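Local coordinates for DinB-like Protein (Bacillus cereus ATCC 10987, PDB 3DI5) that binds a divalent metal ion such as nickel in a DinB-family helical bundle, though its biochemical role is not established, at residues Gln11-Glu16 and Asn127-His132; Glu18-Met23 and Asp83-Val88; Asp29-Gln34 and Trp41-Val46; Asn109-Arg114 and Ser119-Thr124. All coordinates share one frame; numbering follows the deposited sequence.

Contact 1 of 4, residues Gln11-Glu16 and Asn127-His132; sequences QSWTYE and NHQNHH. With NI (nickel (II) ion), chain B.
Trp13 and Glu16 of helix 6-26 meet Gln129 of helix 118-142 in the interior of the DinB four-helix bundle. Gln129 CG stands anti to the backbone N (chi1 -172°) and the chain stays extended beyond CG, which brings the amide to the neighbouring helix. The Gln129 and Trp13 side chains cross at about a right angle, yet amide and indole stay nearly parallel, with the two planes 9° apart. Gln129 NE2 comes 3.6 Å from Trp13 CZ3, at the six-membered end of the ring system. Gln129 NE2 also packs against Glu16 CB at 3.8 Å. No direct hydrogen bond joins the two segments. A water bridges them instead: it accepts from Gln129 NE2 at 2.6 Å and donates to Glu16 OE1 at 2.9 Å. The remaining polar ends are held from outside. Gln129 OE1 bonds to Tyr85 OH, Trp13 NE1 to Asn89, and Glu16 OE2 to Tyr151, while Glu16 OE1 also forms a salt bridge with Arg133. These partners fix the rotation of the amide and the carboxylate. His128, next to Gln129, and His132, one turn on from His128, face the metal site, which His49 and three waters complete. Nickel lies 2.4 Å from both His128 NE2 and His132 NE2.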
loop_
_atom_site.group_PDB
_atom_site.type_symbol
_atom_site.label_atom_id
_atom_site.label_comp_id
_atom_site.label_asym_id
_atom_site.label_seq_id
_atom_site.Cartn_x
_atom_site.Cartn_y
_atom_site.Cartn_z
ATOM N N GLN A 11 -6.659 -12.579 -5.451
ATOM C CA GLN A 11 -5.533 -13.398 -5.932
ATOM C C GLN A 11 -4.367 -12.503 -6.372
ATOM O O GLN A 11 -3.207 -12.793 -6.075
ATOM C CB GLN A 11 -5.963 -14.336 -7.072
ATOM N N SER A 12 -4.676 -11.418 -7.081
ATOM C CA SER A 12 -3.678 -10.404 -7.411
ATOM C C SER A 12 -3.199 -9.681 -6.137
ATOM O O SER A 12 -2.001 -9.581 -5.891
ATOM C CB SER A 12 -4.254 -9.397 -8.417
ATOM N N TRP A 13 -4.137 -9.205 -5.327
ATOM C CA TRP A 13 -3.819 -8.447 -4.113
ATOM C C TRP A 13 -2.990 -9.232 -3.092
ATOM O O TRP A 13 -2.115 -8.670 -2.434
ATOM C CB TRP A 13 -5.112 -7.945 -3.448
ATOM C CG TRP A 13 -4.884 -7.038 -2.275
ATOM C CD1 TRP A 13 -5.251 -7.266 -0.986
ATOM C CD2 TRP A 13 -4.228 -5.764 -2.292
ATOM N NE1 TRP A 13 -4.855 -6.207 -0.194
ATOM C CE2 TRP A 13 -4.234 -5.273 -0.975
ATOM C CE3 TRP A 13 -3.629 -4.995 -3.299
ATOM C CZ2 TRP A 13 -3.655 -4.060 -0.627
ATOM C CZ3 TRP A 13 -3.050 -3.780 -2.955
ATOM C CH2 TRP A 13 -3.079 -3.322 -1.626
ATOM N N THR A 14 -3.265 -10.527 -2.957
ATOM C CA THR A 14 -2.535 -11.388 -2.019
ATOM C C THR A 14 -1.050 -11.477 -2.380
ATOM O O THR A 14 -0.212 -11.394 -1.501
ATOM C CB THR A 14 -3.169 -12.807 -1.943
ATOM O OG1 THR A 14 -4.524 -12.693 -1.494
ATOM C CG2 THR A 14 -2.407 -13.735 -0.974
ATOM N N TYR A 15 -0.726 -11.621 -3.667
ATOM C CA TYR A 15 0.678 -11.625 -4.113
ATOM C C TYR A 15 1.343 -10.266 -3.833
ATOM O O TYR A 15 2.502 -10.207 -3.430
ATOM C CB TYR A 15 0.801 -11.967 -5.612
ATOM C CG TYR A 15 2.239 -11.947 -6.123
ATOM C CD1 TYR A 15 2.849 -10.746 -6.519
ATOM C CD2 TYR A 15 3.001 -13.123 -6.193
ATOM C CE1 TYR A 15 4.180 -10.713 -6.971
ATOM C CE2 TYR A 15 4.336 -13.099 -6.646
ATOM C CZ TYR A 15 4.915 -11.889 -7.031
ATOM O OH TYR A 15 6.222 -11.848 -7.478
ATOM N N GLU A 16 0.617 -9.180 -4.073
ATOM C CA GLU A 16 1.151 -7.831 -3.863
ATOM C C GLU A 16 1.414 -7.550 -2.388
ATOM O O GLU A 16 2.468 -7.024 -2.031
ATOM C CB GLU A 16 0.198 -6.780 -4.428
ATOM C CG GLU A 16 0.031 -6.827 -5.951
ATOM C CD GLU A 16 1.339 -6.728 -6.700
ATOM O OE1 GLU A 16 2.199 -5.924 -6.308
ATOM O OE2 GLU A 16 1.526 -7.442 -7.698
ATOM N N ASN A 127 -1.056 -0.459 -8.592
ATOM C CA ASN A 127 -0.075 0.222 -9.410
ATOM C C ASN A 127 0.784 1.222 -8.623
ATOM O O ASN A 127 2.019 1.247 -8.758
ATOM C CB ASN A 127 -0.768 0.980 -10.534
ATOM C CG ASN A 127 -1.232 0.093 -11.655
ATOM O OD1 ASN A 127 -0.959 -1.112 -11.678
ATOM N ND2 ASN A 127 -1.938 0.691 -12.614
ATOM N N HIS A 128 0.111 2.012 -7.780
ATOM C CA HIS A 128 0.760 2.998 -6.905
ATOM C C HIS A 128 1.742 2.297 -5.971
ATOM O O HIS A 128 2.904 2.687 -5.902
ATOM C CB HIS A 128 -0.305 3.793 -6.122
ATOM C CG HIS A 128 0.248 4.760 -5.111
ATOM N ND1 HIS A 128 0.203 4.525 -3.753
ATOM C CD2 HIS A 128 0.827 5.973 -5.262
ATOM C CE1 HIS A 128 0.746 5.553 -3.114
ATOM N NE2 HIS A 128 1.136 6.441 -4.011
ATOM N N GLN A 129 1.253 1.286 -5.252
ATOM C CA GLN A 129 2.046 0.501 -4.322
ATOM C C GLN A 129 3.279 -0.129 -4.978
ATOM O O GLN A 129 4.340 -0.184 -4.372
ATOM C CB GLN A 129 1.189 -0.590 -3.737
ATOM C CG GLN A 129 1.865 -1.355 -2.602
ATOM C CD GLN A 129 0.974 -2.363 -1.983
ATOM O OE1 GLN A 129 0.649 -2.270 -0.795
ATOM N NE2 GLN A 129 0.554 -3.353 -2.779
ATOM N N ASN A 130 3.116 -0.591 -6.217
ATOM C CA ASN A 130 4.161 -1.288 -6.952
ATOM C C ASN A 130 5.258 -0.310 -7.397
ATOM O O ASN A 130 6.444 -0.626 -7.362
ATOM C CB ASN A 130 3.526 -2.000 -8.158
ATOM C CG ASN A 130 4.521 -2.840 -8.964
ATOM O OD1 ASN A 130 5.614 -3.171 -8.497
ATOM N ND2 ASN A 130 4.129 -3.197 -10.182
ATOM N N HIS A 131 4.848 0.881 -7.815
ATOM C CA HIS A 131 5.795 1.949 -8.152
ATOM C C HIS A 131 6.731 2.265 -6.985
ATOM O O HIS A 131 7.958 2.303 -7.154
ATOM C CB HIS A 131 5.030 3.214 -8.535
ATOM C CG HIS A 131 5.866 4.452 -8.535
ATOM N ND1 HIS A 131 6.820 4.710 -9.497
ATOM C CD2 HIS A 131 5.857 5.528 -7.709
ATOM C CE1 HIS A 131 7.374 5.885 -9.253
ATOM N NE2 HIS A 131 6.805 6.404 -8.179
ATOM N N HIS A 132 6.134 2.511 -5.829
ATOM C CA HIS A 132 6.869 2.874 -4.611
ATOM C C HIS A 132 7.659 1.735 -3.982
ATOM O O HIS A 132 8.734 1.948 -3.387
ATOM C CB HIS A 132 5.908 3.445 -3.573
ATOM C CG HIS A 132 5.479 4.844 -3.853
ATOM N ND1 HIS A 132 6.359 5.899 -3.858
ATOM C CD2 HIS A 132 4.261 5.367 -4.136
ATOM C CE1 HIS A 132 5.702 7.012 -4.123
ATOM N NE2 HIS A 132 4.428 6.718 -4.277
HETATM NI NI NI B . 2.622 8.261 -4.284
HETATM O O HOH W 1 1.040 -3.501 -5.328
HETATM O O HOH W 2 3.998 10.225 -4.115
HETATM O O HOH W 3 2.417 8.584 -6.527
HETATM O O HOH W 4 0.754 9.688 -4.052
#

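Contact 2 of 4, residues Glu18-Met23 and Asp83-Val88; sequences ESTQKM and DGYRKV
Thr20 and Gln21 of helix 6-26 pack on Tyr85 and Arg86 of helix 78-99, two nearly antiparallel members of the DinB helical bundle. The short axes run at 156° and approach to 10.0 Å. Thr20 CG2 makes a CH-pi contact over one face of the Tyr85 ring, 4.0 Å from its centroid. Gln21 OE1 meets the same ring at its edge, in plane, 3.4 Å from Tyr85 CD2. The bend at chi2 of Gln21 (73°) turns its amide over a face of the Arg86 guanidinium, and the two flat groups stack with their planes 24° apart. Gln21 NE2 and Arg86 NH2 are 3.3 Å apart, but both are donors, so this is not a hydrogen bond. Outside this shell, Gln21 NE2 donates to Asp25 OD1 and to the carbonyl of Ala82, which sets the amide orientation. Thr20 OG1 bonds to the Glu16 carbonyl and to Arg133. The Tyr85 ring, its OH taken up by Gln129, packs on Ile50, Val51 and Ile54 of helix 43-58. Arg86 pairs with Asp83 of its own helix, which also pairs with Lys79. The Arg86 NH1 to Asp83 OD1 salt bridge measures 3.2 Å, and its hydrogen bond is weak.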
loop_
_atom_site.group_PDB
_atom_site.type_symbol
_atom_site.label_atom_id
_atom_site.label_comp_id
_atom_site.label_asym_id
_atom_site.label_seq_id
_atom_site.Cartn_x
_atom_site.Cartn_y
_atom_site.Cartn_z
ATOM N N GLU A 18 1.701 -9.814 0.195
ATOM C CA GLU A 18 2.726 -10.723 0.716
ATOM C C GLU A 18 4.116 -10.184 0.386
ATOM O O GLU A 18 4.987 -10.100 1.258
ATOM C CB GLU A 18 2.555 -12.166 0.161
ATOM C CG GLU A 18 1.389 -12.969 0.804
ATOM C CD GLU A 18 1.275 -14.437 0.316
ATOM N N SER A 19 4.305 -9.815 -0.878
ATOM C CA SER A 19 5.562 -9.243 -1.360
ATOM C C SER A 19 5.946 -7.939 -0.636
ATOM O O SER A 19 7.089 -7.746 -0.275
ATOM C CB SER A 19 5.473 -9.012 -2.879
ATOM O OG SER A 19 6.451 -8.072 -3.322
ATOM N N THR A 20 4.984 -7.054 -0.416
ATOM C CA THR A 20 5.250 -5.780 0.235
ATOM C C THR A 20 5.591 -5.990 1.701
ATOM O O THR A 20 6.527 -5.388 2.209
ATOM C CB THR A 20 4.051 -4.808 0.067
ATOM O OG1 THR A 20 3.790 -4.660 -1.330
ATOM C CG2 THR A 20 4.347 -3.438 0.661
ATOM N N GLN A 21 4.841 -6.870 2.358
ATOM C CA GLN A 21 5.024 -7.157 3.774
ATOM C C GLN A 21 6.390 -7.775 4.058
ATOM O O GLN A 21 6.990 -7.474 5.092
ATOM C CB GLN A 21 3.913 -8.089 4.264
ATOM C CG GLN A 21 3.928 -8.375 5.764
ATOM C CD GLN A 21 3.469 -7.190 6.584
ATOM O OE1 GLN A 21 2.309 -6.796 6.517
ATOM N NE2 GLN A 21 4.367 -6.639 7.394
ATOM N N LYS A 22 6.867 -8.635 3.155
ATOM C CA LYS A 22 8.194 -9.258 3.284
ATOM C C LYS A 22 9.302 -8.206 3.277
ATOM O O LYS A 22 10.255 -8.291 4.047
ATOM C CB LYS A 22 8.467 -10.245 2.144
ATOM C CG LYS A 22 7.719 -11.565 2.221
ATOM C CD LYS A 22 8.184 -12.571 1.130
ATOM C CE LYS A 22 8.198 -11.916 -0.270
ATOM N NZ LYS A 22 8.314 -12.917 -1.361
HETATM N N MSE A 23 9.175 -7.227 2.381
HETATM C CA MSE A 23 10.131 -6.144 2.320
HETATM C C MSE A 23 10.085 -5.266 3.572
HETATM O O MSE A 23 11.118 -5.004 4.193
HETATM C CB MSE A 23 9.932 -5.354 1.042
HETATM C CG MSE A 23 10.368 -6.168 -0.147
HETATM SE SE MSE A 23 10.247 -5.034 -1.606
HETATM C CE MSE A 23 10.172 -6.343 -3.043
ATOM N N ASP A 83 4.083 -3.335 10.935
ATOM C CA ASP A 83 2.874 -3.751 11.640
ATOM C C ASP A 83 1.657 -2.954 11.200
ATOM O O ASP A 83 0.600 -3.520 10.956
ATOM C CB ASP A 83 3.051 -3.650 13.151
ATOM C CG ASP A 83 3.969 -4.738 13.701
ATOM O OD1 ASP A 83 4.685 -5.397 12.897
ATOM O OD2 ASP A 83 3.998 -4.926 14.931
ATOM N N GLY A 84 1.823 -1.638 11.089
ATOM C CA GLY A 84 0.845 -0.774 10.419
ATOM C C GLY A 84 0.346 -1.298 9.086
ATOM O O GLY A 84 -0.856 -1.358 8.869
ATOM N N TYR A 85 1.254 -1.668 8.190
ATOM C CA TYR A 85 0.856 -2.253 6.904
ATOM C C TYR A 85 0.023 -3.532 7.105
ATOM O O TYR A 85 -1.001 -3.702 6.462
ATOM C CB TYR A 85 2.070 -2.587 6.057
ATOM C CG TYR A 85 1.717 -2.994 4.641
ATOM C CD1 TYR A 85 1.338 -2.055 3.702
ATOM C CD2 TYR A 85 1.740 -4.324 4.257
ATOM C CE1 TYR A 85 1.025 -2.423 2.408
ATOM C CE2 TYR A 85 1.404 -4.706 2.990
ATOM C CZ TYR A 85 1.053 -3.758 2.064
ATOM O OH TYR A 85 0.740 -4.147 0.791
ATOM N N ARG A 86 0.465 -4.416 7.996
ATOM C CA ARG A 86 -0.232 -5.674 8.234
ATOM C C ARG A 86 -1.651 -5.389 8.707
ATOM O O ARG A 86 -2.610 -5.951 8.179
ATOM C CB ARG A 86 0.502 -6.527 9.276
ATOM C CG ARG A 86 -0.190 -7.855 9.583
ATOM C CD ARG A 86 0.615 -8.764 10.497
ATOM N NE ARG A 86 1.902 -9.114 9.895
ATOM C CZ ARG A 86 3.091 -8.642 10.277
ATOM N NH1 ARG A 86 3.210 -7.798 11.308
ATOM N NH2 ARG A 86 4.184 -9.037 9.621
ATOM N N LYS A 87 -1.753 -4.495 9.690
ATOM C CA LYS A 87 -3.012 -4.118 10.348
ATOM C C LYS A 87 -4.031 -3.562 9.363
ATOM O O LYS A 87 -5.182 -4.026 9.319
ATOM C CB LYS A 87 -2.726 -3.048 11.413
ATOM C CG LYS A 87 -3.496 -3.171 12.699
ATOM C CD LYS A 87 -2.901 -2.234 13.756
ATOM N N VAL A 88 -3.610 -2.568 8.581
ATOM C CA VAL A 88 -4.526 -1.865 7.693
ATOM C C VAL A 88 -4.901 -2.696 6.460
ATOM O O VAL A 88 -6.019 -2.594 5.963
ATOM C CB VAL A 88 -3.995 -0.467 7.270
ATOM C CG1 VAL A 88 -2.893 -0.571 6.229
ATOM C CG2 VAL A 88 -5.139 0.362 6.759
#

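Contact 3 of 4, residues Asp29-Gln34 and Trp41-Val46; sequences DESLSQ and WTLGRV
The start of helix 43-58 is tied here to the linker that follows helix 6-26, with Thr42 as the N-cap. The link is made mainly by backbone. Leu32 O accepts from Gly44 N at 3.0 Å, in the carbonyl plane and on a lone pair. Leu32 O also receives a weak bond from Thr42 OG1 at 3.2 Å. Gln34 O accepts from Leu43 N at 2.8 Å, and this donor lies nearly along the C=O axis (162°). The Thr42 CA also approaches Gln34 O, in a CA-H...O contact. Thr42 OG1 sits between its own backbone N and carbonyl carbon (chi1 67°). In that position Thr42 OG1 can both reach Leu32 O and accept the weak capping bond from Arg45 N, 3.4 Å away. Thr42 CG2 is turned the other way and rests 3.7 Å from Ser33 O.

Side-chain packing completes the join. Leu43 CD2 rests against the Ser31 carbonyl, 3.5 Å from Ser31 O, and the Leu43 side chain continues onto Leu139 and Met140 of helix 118-142. Leu32 CD2 packs on Gly44 CA at 3.8 Å. Gly44 has no side chain, and the two backbones come close at this point. On the linker side, Ser31 OG bonds to the Thr28 carbonyl and Ser33 OG to Glu30 O. Trp41, just ahead of the cap, meets the metal ligand His49 edge-to-face. The first NH groups of a helix lack acceptors in the preceding turn. The carbonyls of Leu32 and Gln34 supply them to Gly44 and Leu43, so the linker extends the capping begun by Thr42.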
loop_
_atom_site.group_PDB
_atom_site.type_symbol
_atom_site.label_atom_id
_atom_site.label_comp_id
_atom_site.label_asym_id
_atom_site.label_seq_id
_atom_site.Cartn_x
_atom_site.Cartn_y
_atom_site.Cartn_z
ATOM N N ASP A 29 15.421 0.112 11.841
ATOM C CA ASP A 29 15.253 1.502 12.250
ATOM C C ASP A 29 16.260 2.410 11.566
ATOM O O ASP A 29 15.913 3.502 11.127
ATOM C CB ASP A 29 15.399 1.636 13.761
ATOM C CG ASP A 29 14.244 1.013 14.523
ATOM O OD1 ASP A 29 13.303 0.489 13.892
ATOM O OD2 ASP A 29 14.272 1.053 15.768
ATOM N N GLU A 30 17.492 1.935 11.453
ATOM C CA GLU A 30 18.573 2.695 10.822
ATOM C C GLU A 30 18.303 2.949 9.353
ATOM O O GLU A 30 18.537 4.059 8.863
ATOM C CB GLU A 30 19.907 1.946 10.963
ATOM C CG GLU A 30 21.134 2.763 10.526
ATOM N N SER A 31 17.815 1.917 8.657
ATOM C CA SER A 31 17.555 1.972 7.199
ATOM C C SER A 31 16.539 3.021 6.804
ATOM O O SER A 31 16.580 3.544 5.687
ATOM C CB SER A 31 17.089 0.608 6.671
ATOM O OG SER A 31 15.811 0.253 7.174
ATOM N N LEU A 32 15.642 3.337 7.722
ATOM C CA LEU A 32 14.601 4.325 7.497
ATOM C C LEU A 32 15.159 5.694 7.134
ATOM O O LEU A 32 14.494 6.457 6.426
ATOM C CB LEU A 32 13.701 4.448 8.743
ATOM C CG LEU A 32 12.949 3.185 9.156
ATOM C CD1 LEU A 32 11.961 3.577 10.223
ATOM C CD2 LEU A 32 12.259 2.460 7.962
ATOM N N SER A 33 16.376 6.006 7.589
ATOM C CA SER A 33 16.972 7.304 7.288
ATOM C C SER A 33 17.628 7.328 5.905
ATOM O O SER A 33 18.042 8.378 5.454
ATOM C CB SER A 33 17.957 7.733 8.378
ATOM O OG SER A 33 19.080 6.880 8.450
ATOM N N GLN A 34 17.633 6.207 5.214
ATOM C CA GLN A 34 18.263 6.134 3.911
ATOM C C GLN A 34 17.604 7.006 2.858
ATOM O O GLN A 34 16.462 6.903 2.646
ATOM C CB GLN A 34 18.353 4.691 3.440
ATOM C CG GLN A 34 19.267 4.491 2.249
ATOM C CD GLN A 34 20.749 4.469 2.606
ATOM O OE1 GLN A 34 21.145 4.062 3.673
ATOM N NE2 GLN A 34 21.545 4.919 1.706
ATOM N N TRP A 41 13.100 12.497 -0.149
ATOM C CA TRP A 41 12.509 11.520 0.759
ATOM C C TRP A 41 13.468 10.424 1.215
ATOM O O TRP A 41 14.384 10.042 0.495
ATOM C CB TRP A 41 11.330 10.829 0.082
ATOM C CG TRP A 41 10.031 11.526 0.214
ATOM C CD1 TRP A 41 9.809 12.850 0.509
ATOM C CD2 TRP A 41 8.752 10.936 0.011
ATOM N NE1 TRP A 41 8.450 13.106 0.499
ATOM C CE2 TRP A 41 7.783 11.945 0.203
ATOM C CE3 TRP A 41 8.326 9.648 -0.318
ATOM C CZ2 TRP A 41 6.413 11.693 0.083
ATOM C CZ3 TRP A 41 6.965 9.402 -0.443
ATOM C CH2 TRP A 41 6.027 10.416 -0.237
ATOM N N THR A 42 13.219 9.945 2.436
ATOM C CA THR A 42 13.882 8.785 2.981
ATOM C C THR A 42 13.060 7.507 2.754
ATOM O O THR A 42 11.871 7.537 2.379
ATOM C CB THR A 42 14.137 8.925 4.496
ATOM O OG1 THR A 42 12.891 8.912 5.179
ATOM C CG2 THR A 42 14.871 10.218 4.826
ATOM N N LEU A 43 13.721 6.382 2.988
ATOM C CA LEU A 43 13.093 5.056 2.904
ATOM C C LEU A 43 11.920 4.901 3.855
ATOM O O LEU A 43 10.905 4.302 3.494
ATOM C CB LEU A 43 14.156 3.981 3.158
ATOM C CG LEU A 43 13.776 2.498 3.214
ATOM C CD1 LEU A 43 12.826 2.095 2.103
ATOM C CD2 LEU A 43 15.085 1.661 3.203
ATOM N N GLY A 44 12.077 5.432 5.065
ATOM C CA GLY A 44 11.023 5.489 6.061
ATOM C C GLY A 44 9.780 6.195 5.554
ATOM O O GLY A 44 8.664 5.728 5.810
ATOM N N ARG A 45 9.955 7.289 4.804
ATOM C CA ARG A 45 8.801 8.008 4.244
ATOM C C ARG A 45 8.170 7.281 3.057
ATOM O O ARG A 45 6.961 7.243 2.945
ATOM C CB ARG A 45 9.144 9.437 3.825
ATOM C CG ARG A 45 7.872 10.203 3.427
ATOM C CD ARG A 45 7.836 11.664 3.886
ATOM N NE ARG A 45 6.489 12.228 3.746
ATOM C CZ ARG A 45 6.218 13.522 3.592
ATOM N NH1 ARG A 45 7.190 14.428 3.515
ATOM N NH2 ARG A 45 4.955 13.915 3.489
ATOM N N VAL A 46 8.988 6.745 2.150
ATOM C CA VAL A 46 8.480 5.859 1.112
ATOM C C VAL A 46 7.613 4.746 1.699
ATOM O O VAL A 46 6.501 4.523 1.208
ATOM C CB VAL A 46 9.610 5.297 0.198
ATOM C CG1 VAL A 46 9.017 4.345 -0.893
ATOM C CG2 VAL A 46 10.358 6.430 -0.436
#

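Contact 4 of 4, residues Asn109-Arg114 and Ser119-Thr124; sequences NDFFGR and SIFLMT
Phe111 and Phe121 form an offset edge-to-face aromatic pair between a beta hairpin and helix 118-142. The edge of Phe111 points toward the face of Phe121, with the planes 87° apart and the centroids separated by 5.5 Å. The closest atoms are Phe111 CD1 and Phe121 CE2, at 3.6 Å. The two side chains run past one another, pointing opposite ways. With CG of Phe121 beside its backbone N (chi1 -76°), the ring reaches across to the strand. Its rim meets backbone there: Asp110 O lies in the ring plane, 3.5 Å from Phe121 CZ. One residue earlier in the strand, Asn109 CB touches Phe121 CE1 at 3.7 Å, while the Asn109 amide bonds to Asn118. Thr124 comes to meet Phe111 from the helix side, its CG2 4.2 Å from Phe111 CZ. Thr124 OG1 is turned back to its own helix and bonds to Ile120 O from above the carbonyl plane; Thr124 N reaches that oxygen from the opposite face. Phe111 opens a type I' turn closed by Arg114, in which Gly113 N makes weak bonds to the Asp110 carboxylate. The turn joins antiparallel strands 108-111 and 114-117, the second leading directly into helix 118-142. Phe112 touches Val56 of helix 43-58, and Phe121 packs on Thr61 beyond that helix.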
loop_
_atom_site.group_PDB
_atom_site.type_symbol
_atom_site.label_atom_id
_atom_site.label_comp_id
_atom_site.label_asym_id
_atom_site.label_seq_id
_atom_site.Cartn_x
_atom_site.Cartn_y
_atom_site.Cartn_z
ATOM N N ASN A 109 -17.591 5.774 -8.605
ATOM C CA ASN A 109 -17.311 6.681 -7.495
ATOM C C ASN A 109 -16.325 7.781 -7.945
ATOM O O ASN A 109 -15.791 7.783 -9.079
ATOM C CB ASN A 109 -16.780 5.903 -6.293
ATOM C CG ASN A 109 -17.882 5.319 -5.418
ATOM O OD1 ASN A 109 -18.629 6.050 -4.770
ATOM N ND2 ASN A 109 -17.952 3.989 -5.353
ATOM N N ASP A 110 -16.115 8.741 -7.061
ATOM C CA ASP A 110 -15.294 9.890 -7.374
ATOM C C ASP A 110 -13.867 9.647 -6.939
ATOM O O ASP A 110 -13.608 9.472 -5.745
ATOM C CB ASP A 110 -15.827 11.128 -6.661
ATOM C CG ASP A 110 -14.984 12.354 -6.932
ATOM O OD1 ASP A 110 -14.807 12.702 -8.126
ATOM O OD2 ASP A 110 -14.490 12.966 -5.961
ATOM N N PHE A 111 -12.933 9.643 -7.890
ATOM C CA PHE A 111 -11.512 9.581 -7.514
ATOM C C PHE A 111 -10.879 10.952 -7.621
ATOM O O PHE A 111 -10.567 11.418 -8.718
ATOM C CB PHE A 111 -10.713 8.556 -8.319
ATOM C CG PHE A 111 -9.271 8.411 -7.834
ATOM C CD1 PHE A 111 -8.998 7.899 -6.561
ATOM C CD2 PHE A 111 -8.203 8.829 -8.613
ATOM C CE1 PHE A 111 -7.668 7.784 -6.092
ATOM C CE2 PHE A 111 -6.876 8.717 -8.149
ATOM C CZ PHE A 111 -6.615 8.183 -6.889
ATOM N N PHE A 112 -10.726 11.609 -6.474
ATOM C CA PHE A 112 -10.143 12.947 -6.429
ATOM C C PHE A 112 -10.550 13.784 -7.651
ATOM O O PHE A 112 -9.694 14.268 -8.395
ATOM C CB PHE A 112 -8.610 12.865 -6.350
ATOM C CG PHE A 112 -8.099 12.069 -5.176
ATOM C CD1 PHE A 112 -8.487 12.394 -3.872
ATOM C CD2 PHE A 112 -7.247 11.001 -5.368
ATOM C CE1 PHE A 112 -8.026 11.657 -2.781
ATOM C CE2 PHE A 112 -6.779 10.258 -4.283
ATOM C CZ PHE A 112 -7.177 10.595 -2.987
ATOM N N GLY A 113 -11.852 13.920 -7.878
ATOM C CA GLY A 113 -12.351 14.776 -8.967
ATOM C C GLY A 113 -12.886 14.078 -10.209
ATOM O O GLY A 113 -13.789 14.597 -10.846
ATOM N N ARG A 114 -12.339 12.918 -10.572
ATOM C CA ARG A 114 -12.840 12.189 -11.749
ATOM C C ARG A 114 -13.701 10.976 -11.350
ATOM O O ARG A 114 -13.409 10.306 -10.369
ATOM C CB ARG A 114 -11.700 11.810 -12.717
ATOM C CG ARG A 114 -10.542 10.960 -12.142
ATOM C CD ARG A 114 -9.276 11.113 -13.033
ATOM N N SER A 119 -13.433 -0.733 -9.625
ATOM C CA SER A 119 -12.319 -1.581 -10.070
ATOM C C SER A 119 -11.045 -0.784 -10.412
ATOM O O SER A 119 -9.924 -1.261 -10.216
ATOM C CB SER A 119 -12.729 -2.428 -11.269
ATOM O OG SER A 119 -13.248 -1.610 -12.273
ATOM N N ILE A 120 -11.229 0.431 -10.897
ATOM C CA ILE A 120 -10.127 1.302 -11.246
ATOM C C ILE A 120 -9.486 1.828 -9.961
ATOM O O ILE A 120 -8.260 1.903 -9.837
ATOM C CB ILE A 120 -10.603 2.453 -12.149
ATOM C CG1 ILE A 120 -11.157 1.923 -13.480
ATOM C CG2 ILE A 120 -9.473 3.404 -12.459
ATOM C CD1 ILE A 120 -10.155 1.168 -14.355
ATOM N N PHE A 121 -10.288 2.154 -8.964
ATOM C CA PHE A 121 -9.686 2.473 -7.665
ATOM C C PHE A 121 -8.685 1.389 -7.311
ATOM O O PHE A 121 -7.553 1.664 -6.855
ATOM C CB PHE A 121 -10.721 2.564 -6.564
ATOM C CG PHE A 121 -11.520 3.830 -6.577
ATOM C CD1 PHE A 121 -12.596 3.990 -7.438
ATOM C CD2 PHE A 121 -11.210 4.859 -5.713
ATOM C CE1 PHE A 121 -13.333 5.143 -7.437
ATOM C CE2 PHE A 121 -11.964 6.004 -5.704
ATOM C CZ PHE A 121 -13.007 6.160 -6.598
ATOM N N LEU A 122 -9.121 0.141 -7.488
ATOM C CA LEU A 122 -8.371 -1.012 -6.984
ATOM C C LEU A 122 -7.132 -1.216 -7.854
ATOM O O LEU A 122 -6.075 -1.549 -7.354
ATOM C CB LEU A 122 -9.231 -2.289 -6.973
ATOM C CG LEU A 122 -10.324 -2.399 -5.906
ATOM C CD1 LEU A 122 -10.990 -3.744 -5.969
ATOM C CD2 LEU A 122 -9.765 -2.170 -4.560
HETATM N N MSE A 123 -7.280 -1.017 -9.156
HETATM C CA MSE A 123 -6.159 -1.092 -10.075
HETATM C C MSE A 123 -5.125 -0.048 -9.681
HETATM O O MSE A 123 -3.922 -0.281 -9.775
HETATM C CB MSE A 123 -6.636 -0.819 -11.504
HETATM C CG MSE A 123 -5.583 -0.909 -12.551
HETATM SE SE MSE A 123 -6.108 0.061 -14.191
HETATM C CE MSE A 123 -6.007 1.983 -13.509
ATOM N N THR A 124 -5.615 1.112 -9.256
ATOM C CA THR A 124 -4.771 2.249 -8.948
ATOM C C THR A 124 -4.001 1.975 -7.665
ATOM O O THR A 124 -2.824 2.293 -7.573
ATOM C CB THR A 124 -5.605 3.593 -8.926
ATOM O OG1 THR A 124 -6.082 3.876 -10.259
ATOM C CG2 THR A 124 -4.748 4.787 -8.421
#

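How the contacts relate
From the N terminus, helix 6-26 gives first its half of contact 1, then its half of contact 2. The linker after it closes the short loop of contact 3 at the start of helix 43-58. Helix 78-99 then returns to close contact 2, so contact 3 lies within that span. Contact 4 follows in series, joining the hairpin to the start of helix 118-142. Contact 1 closes last, farther along that helix, and encloses the other three. Contacts 1 and 2 meet through Gln129 and Tyr85, whereas contact 1 touches contact 3 through His132 and Val46. Contacts 3 and 4 lie on opposite sides of the chain's centre, about 29 Å apart between centres.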